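Local coordinates for protein Ser-thr phosphatase MSPP (Mycobacterium smegmatis, PDB 2JFR) that probably removes phosphate from phosphoserine and phosphothreonine residues of proteins, as a metal-dependent phosphatase of the PPM (PP2C) family, at residues 177-188 and 224-234. Numbering follows the deposited sequence. Where two conformers were deposited one is given.
Sequences PGDRLLISSDGL and DNTTVVVIDLG. With MN (manganese (II) ion), chain C.
Leu182 reaches over the neighbouring strand with its CD1 methyl, which settles between Val228 and Val230, 3.8 Å from Val230 CG2. The two segments are adjacent antiparallel strands, 180-184 and 226-233, in one of the two sheets of the PP2C β-sandwich, and they illustrate how a regular ladder can deliver acidic groups to a metal centre at its end. Strand 226-233 also bonds to strand 5-13, and 180-184 to 115-119, so both are interior strands. Leu181 and Ile231, then Ile183 and Val229, form hydrogen-bonded pairs; Ile183 N donates to Val229 O at 2.8 Å. The side chains of these four face the second sheet, where Tyr32 and Val34 of strand 31-38 pack, whereas Leu182 and Val230 lie on the helix-covered face, Val230 against Val210 of helix 206-219.

On that same face Arg180 lies alongside Asp232 and forms a two-pronged salt bridge through NE and NH2. Its chain leaves with CG anti to the backbone N (chi1 171°) and bends at chi3 (-77°), bringing NE to 2.8 Å from Asp232 OD1 while NH2 reaches the syn lone pair of OD2. Guanidinium and carboxylate are nearly coplanar, Val230 CG1 lies over one guanidinium face, and NH1 is held by the carbonyls of Ala201 and Ser203.

Past the ladder, Ser185 OG takes the Thr227 N-H at 3.1 Å and also bonds Asp23. Gly187 CA makes a CA-H...O contact of 3.3 Å with Asn225 O. Asp186 and Asp224, their carboxylate planes 67° apart, then converge on manganese with Asp36. Asp186 OD1 and Asp224 OD2 come within 2.9 Å of each other because both bind this one ion; Asp186 OD2 binds a magnesium, and a manganese-bound water donates to Asn225 O at 2.8 Å.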
loop_
_atom_site.group_PDB
_atom_site.type_symbol
_atom_site.label_atom_id
_atom_site.label_comp_id
_atom_site.label_asym_id
_atom_site.label_seq_id
_atom_site.Cartn_x
_atom_site.Cartn_y
_atom_site.Cartn_z
ATOM N N PRO A 177 -8.874 18.979 0.100
ATOM C CA PRO A 177 -8.223 19.653 1.194
ATOM C C PRO A 177 -8.768 19.186 2.520
ATOM O O PRO A 177 -9.964 19.051 2.686
ATOM C CB PRO A 177 -8.556 21.139 0.923
ATOM C CG PRO A 177 -8.676 21.189 -0.581
ATOM C CD PRO A 177 -9.333 19.914 -0.934
ATOM N N GLY A 178 -7.830 18.929 3.445
ATOM C CA GLY A 178 -8.128 18.473 4.794
ATOM C C GLY A 178 -8.199 16.986 4.920
ATOM O O GLY A 178 -8.175 16.491 6.062
ATOM N N ASP A 179 -8.312 16.257 3.856
ATOM C CA ASP A 179 -8.271 14.806 3.940
ATOM C C ASP A 179 -6.870 14.337 4.249
ATOM O O ASP A 179 -5.867 15.003 3.965
ATOM C CB ASP A 179 -8.751 14.185 2.650
ATOM C CG ASP A 179 -10.186 14.349 2.309
ATOM O OD1 ASP A 179 -10.993 14.608 3.212
ATOM O OD2 ASP A 179 -10.503 14.173 1.135
ATOM N N ARG A 180 -6.784 13.136 4.788
ATOM C CA ARG A 180 -5.571 12.417 4.973
ATOM C C ARG A 180 -5.677 11.105 4.201
ATOM O O ARG A 180 -6.712 10.443 4.276
ATOM C CB ARG A 180 -5.281 12.165 6.447
ATOM C CG ARG A 180 -4.139 11.235 6.730
ATOM C CD ARG A 180 -3.846 11.158 8.217
ATOM N NE ARG A 180 -3.120 12.364 8.623
ATOM C CZ ARG A 180 -2.774 12.620 9.864
ATOM N NH1 ARG A 180 -3.094 11.781 10.839
ATOM N NH2 ARG A 180 -2.119 13.727 10.124
ATOM N N LEU A 181 -4.619 10.743 3.481
ATOM C CA LEU A 181 -4.548 9.436 2.850
ATOM C C LEU A 181 -3.558 8.587 3.631
ATOM O O LEU A 181 -2.548 9.084 4.116
ATOM C CB LEU A 181 -4.093 9.558 1.398
ATOM C CG LEU A 181 -4.961 10.413 0.518
ATOM C CD1 LEU A 181 -4.393 10.446 -0.887
ATOM C CD2 LEU A 181 -6.411 9.912 0.473
ATOM N N LEU A 182 -3.854 7.305 3.717
ATOM C CA LEU A 182 -2.988 6.317 4.347
ATOM C C LEU A 182 -2.826 5.172 3.421
ATOM O O LEU A 182 -3.832 4.561 3.015
ATOM C CB LEU A 182 -3.604 5.856 5.672
ATOM C CG LEU A 182 -2.927 4.596 6.331
ATOM C CD1 LEU A 182 -1.534 4.888 6.759
ATOM C CD2 LEU A 182 -3.764 4.131 7.537
ATOM N N ILE A 183 -1.594 4.807 3.103
ATOM C CA ILE A 183 -1.298 3.564 2.428
ATOM C C ILE A 183 -0.686 2.641 3.482
ATOM O O ILE A 183 0.225 3.072 4.199
ATOM C CB ILE A 183 -0.341 3.699 1.253
ATOM C CG1 ILE A 183 -0.694 4.863 0.329
ATOM C CG2 ILE A 183 -0.290 2.395 0.493
ATOM C CD1 ILE A 183 0.370 5.133 -0.711
ATOM N N SER A 184 -1.127 1.404 3.591
ATOM C CA SER A 184 -0.565 0.499 4.567
ATOM C C SER A 184 -0.370 -0.872 3.966
ATOM O O SER A 184 -1.138 -1.314 3.133
ATOM C CB SER A 184 -1.497 0.414 5.741
ATOM O OG SER A 184 -0.941 -0.333 6.805
ATOM N N SER A 185 0.638 -1.589 4.481
ATOM C CA SER A 185 0.639 -3.024 4.287
ATOM C C SER A 185 -0.460 -3.635 5.158
ATOM O O SER A 185 -0.988 -3.034 6.093
ATOM C CB SER A 185 1.987 -3.650 4.539
ATOM O OG SER A 185 2.361 -3.488 5.900
ATOM N N ASP A 186 -0.761 -4.906 4.857
ATOM C CA ASP A 186 -1.766 -5.658 5.602
ATOM C C ASP A 186 -1.371 -5.888 7.043
ATOM O O ASP A 186 -2.219 -6.293 7.843
ATOM C CB ASP A 186 -2.085 -6.940 4.860
ATOM C CG ASP A 186 -0.971 -7.934 4.675
ATOM O OD1 ASP A 186 0.160 -7.602 5.078
ATOM O OD2 ASP A 186 -1.279 -9.071 4.144
ATOM N N GLY A 187 -0.133 -5.651 7.464
ATOM C CA GLY A 187 0.209 -5.866 8.844
ATOM C C GLY A 187 -0.561 -4.990 9.800
ATOM O O GLY A 187 -0.789 -5.365 10.945
ATOM N N LEU A 188 -0.996 -3.810 9.356
ATOM C CA LEU A 188 -1.650 -2.882 10.275
ATOM C C LEU A 188 -2.909 -3.449 10.847
ATOM O O LEU A 188 -3.179 -3.309 12.040
ATOM C CB LEU A 188 -1.957 -1.579 9.518
ATOM C CG LEU A 188 -2.703 -0.533 10.317
ATOM C CD1 LEU A 188 -1.913 -0.115 11.567
ATOM C CD2 LEU A 188 -3.002 0.670 9.434
ATOM N N ASP A 224 2.954 -9.511 11.673
ATOM C CA ASP A 224 3.479 -9.210 10.360
ATOM C C ASP A 224 4.282 -7.925 10.434
ATOM O O ASP A 224 4.190 -7.163 11.379
ATOM C CB ASP A 224 2.369 -9.116 9.308
ATOM C CG ASP A 224 2.773 -9.137 7.872
ATOM O OD1 ASP A 224 3.982 -9.385 7.572
ATOM O OD2 ASP A 224 1.843 -8.979 6.988
ATOM N N ASN A 225 5.071 -7.707 9.397
ATOM C CA ASN A 225 5.598 -6.389 9.109
ATOM C C ASN A 225 4.454 -5.394 8.907
ATOM O O ASN A 225 3.454 -5.765 8.289
ATOM C CB ASN A 225 6.388 -6.454 7.800
ATOM C CG ASN A 225 7.417 -7.546 7.677
ATOM O OD1 ASN A 225 7.637 -8.047 6.569
ATOM N ND2 ASN A 225 8.095 -7.929 8.737
ATOM N N THR A 226 4.615 -4.187 9.416
ATOM C CA THR A 226 3.643 -3.115 9.185
ATOM C C THR A 226 4.355 -1.916 8.634
ATOM O O THR A 226 5.341 -1.459 9.222
ATOM C CB THR A 226 2.904 -2.759 10.516
ATOM O OG1 THR A 226 2.187 -3.906 10.958
ATOM C CG2 THR A 226 1.913 -1.631 10.287
ATOM N N THR A 227 3.845 -1.375 7.557
ATOM C CA THR A 227 4.408 -0.194 6.899
ATOM C C THR A 227 3.280 0.726 6.547
ATOM O O THR A 227 2.268 0.287 6.009
ATOM C CB THR A 227 5.195 -0.636 5.670
ATOM O OG1 THR A 227 6.207 -1.538 6.101
ATOM C CG2 THR A 227 5.855 0.528 4.938
ATOM N N VAL A 228 3.462 2.005 6.821
ATOM C CA VAL A 228 2.442 3.018 6.630
ATOM C C VAL A 228 3.052 4.261 5.991
ATOM O O VAL A 228 4.170 4.680 6.307
ATOM C CB VAL A 228 1.738 3.345 7.950
ATOM C CG1 VAL A 228 0.916 2.184 8.437
ATOM C CG2 VAL A 228 2.712 3.814 9.033
ATOM N N VAL A 229 2.258 4.869 5.109
ATOM C CA VAL A 229 2.581 6.142 4.480
ATOM C C VAL A 229 1.346 7.017 4.655
ATOM O O VAL A 229 0.242 6.642 4.244
ATOM C CB VAL A 229 2.902 5.972 3.009
ATOM C CG1 VAL A 229 3.171 7.332 2.356
ATOM C CG2 VAL A 229 4.083 5.036 2.815
ATOM N N VAL A 230 1.536 8.195 5.282
ATOM C CA VAL A 230 0.468 9.149 5.536
ATOM C C VAL A 230 0.717 10.368 4.716
ATOM O O VAL A 230 1.845 10.899 4.705
ATOM C CB VAL A 230 0.390 9.451 7.053
ATOM C CG1 VAL A 230 -0.442 10.680 7.353
ATOM C CG2 VAL A 230 -0.183 8.288 7.787
ATOM N N ILE A 231 -0.321 10.880 4.064
ATOM C CA ILE A 231 -0.242 12.080 3.216
ATOM C C ILE A 231 -1.364 13.015 3.648
ATOM O O ILE A 231 -2.541 12.633 3.611
ATOM C CB ILE A 231 -0.415 11.720 1.731
ATOM C CG1 ILE A 231 0.507 10.575 1.264
ATOM C CG2 ILE A 231 -0.197 12.950 0.889
ATOM C CD1 ILE A 231 -0.103 9.709 0.250
ATOM N N ASP A 232 -1.016 14.240 4.049
ATOM C CA ASP A 232 -1.966 15.270 4.426
ATOM C C ASP A 232 -2.207 16.195 3.240
ATOM O O ASP A 232 -1.242 16.747 2.725
ATOM C CB ASP A 232 -1.476 16.057 5.638
ATOM C CG ASP A 232 -1.818 15.350 6.927
ATOM O OD1 ASP A 232 -2.823 14.635 7.019
ATOM O OD2 ASP A 232 -1.022 15.565 7.867
ATOM N N LEU A 233 -3.463 16.379 2.855
ATOM C CA LEU A 233 -3.811 17.128 1.668
ATOM C C LEU A 233 -4.284 18.556 2.039
ATOM O O LEU A 233 -4.944 18.757 3.071
ATOM C CB LEU A 233 -4.915 16.433 0.894
ATOM C CG LEU A 233 -4.578 15.024 0.438
ATOM C CD1 LEU A 233 -5.759 14.370 -0.249
ATOM C CD2 LEU A 233 -3.317 14.992 -0.412
ATOM N N GLY A 234 -3.967 19.498 1.168
ATOM C CA GLY A 234 -4.400 20.883 1.260
ATOM C C GLY A 234 -5.143 21.343 -0.035
ATOM O O GLY A 234 -5.440 22.577 -0.049
ATOM O OXT GLY A 234 -5.259 20.594 -1.021
HETATM MN MN MN C . 2.054 -8.384 4.967
HETATM O O HOH W 1 -5.119 15.821 6.638
HETATM O O HOH W 2 1.102 -6.887 12.368
HETATM O O HOH W 3 3.916 -9.586 4.949
HETATM O O HOH W 4 3.156 -6.731 5.685
HETATM O O HOH W 5 1.275 -10.089 4.127
#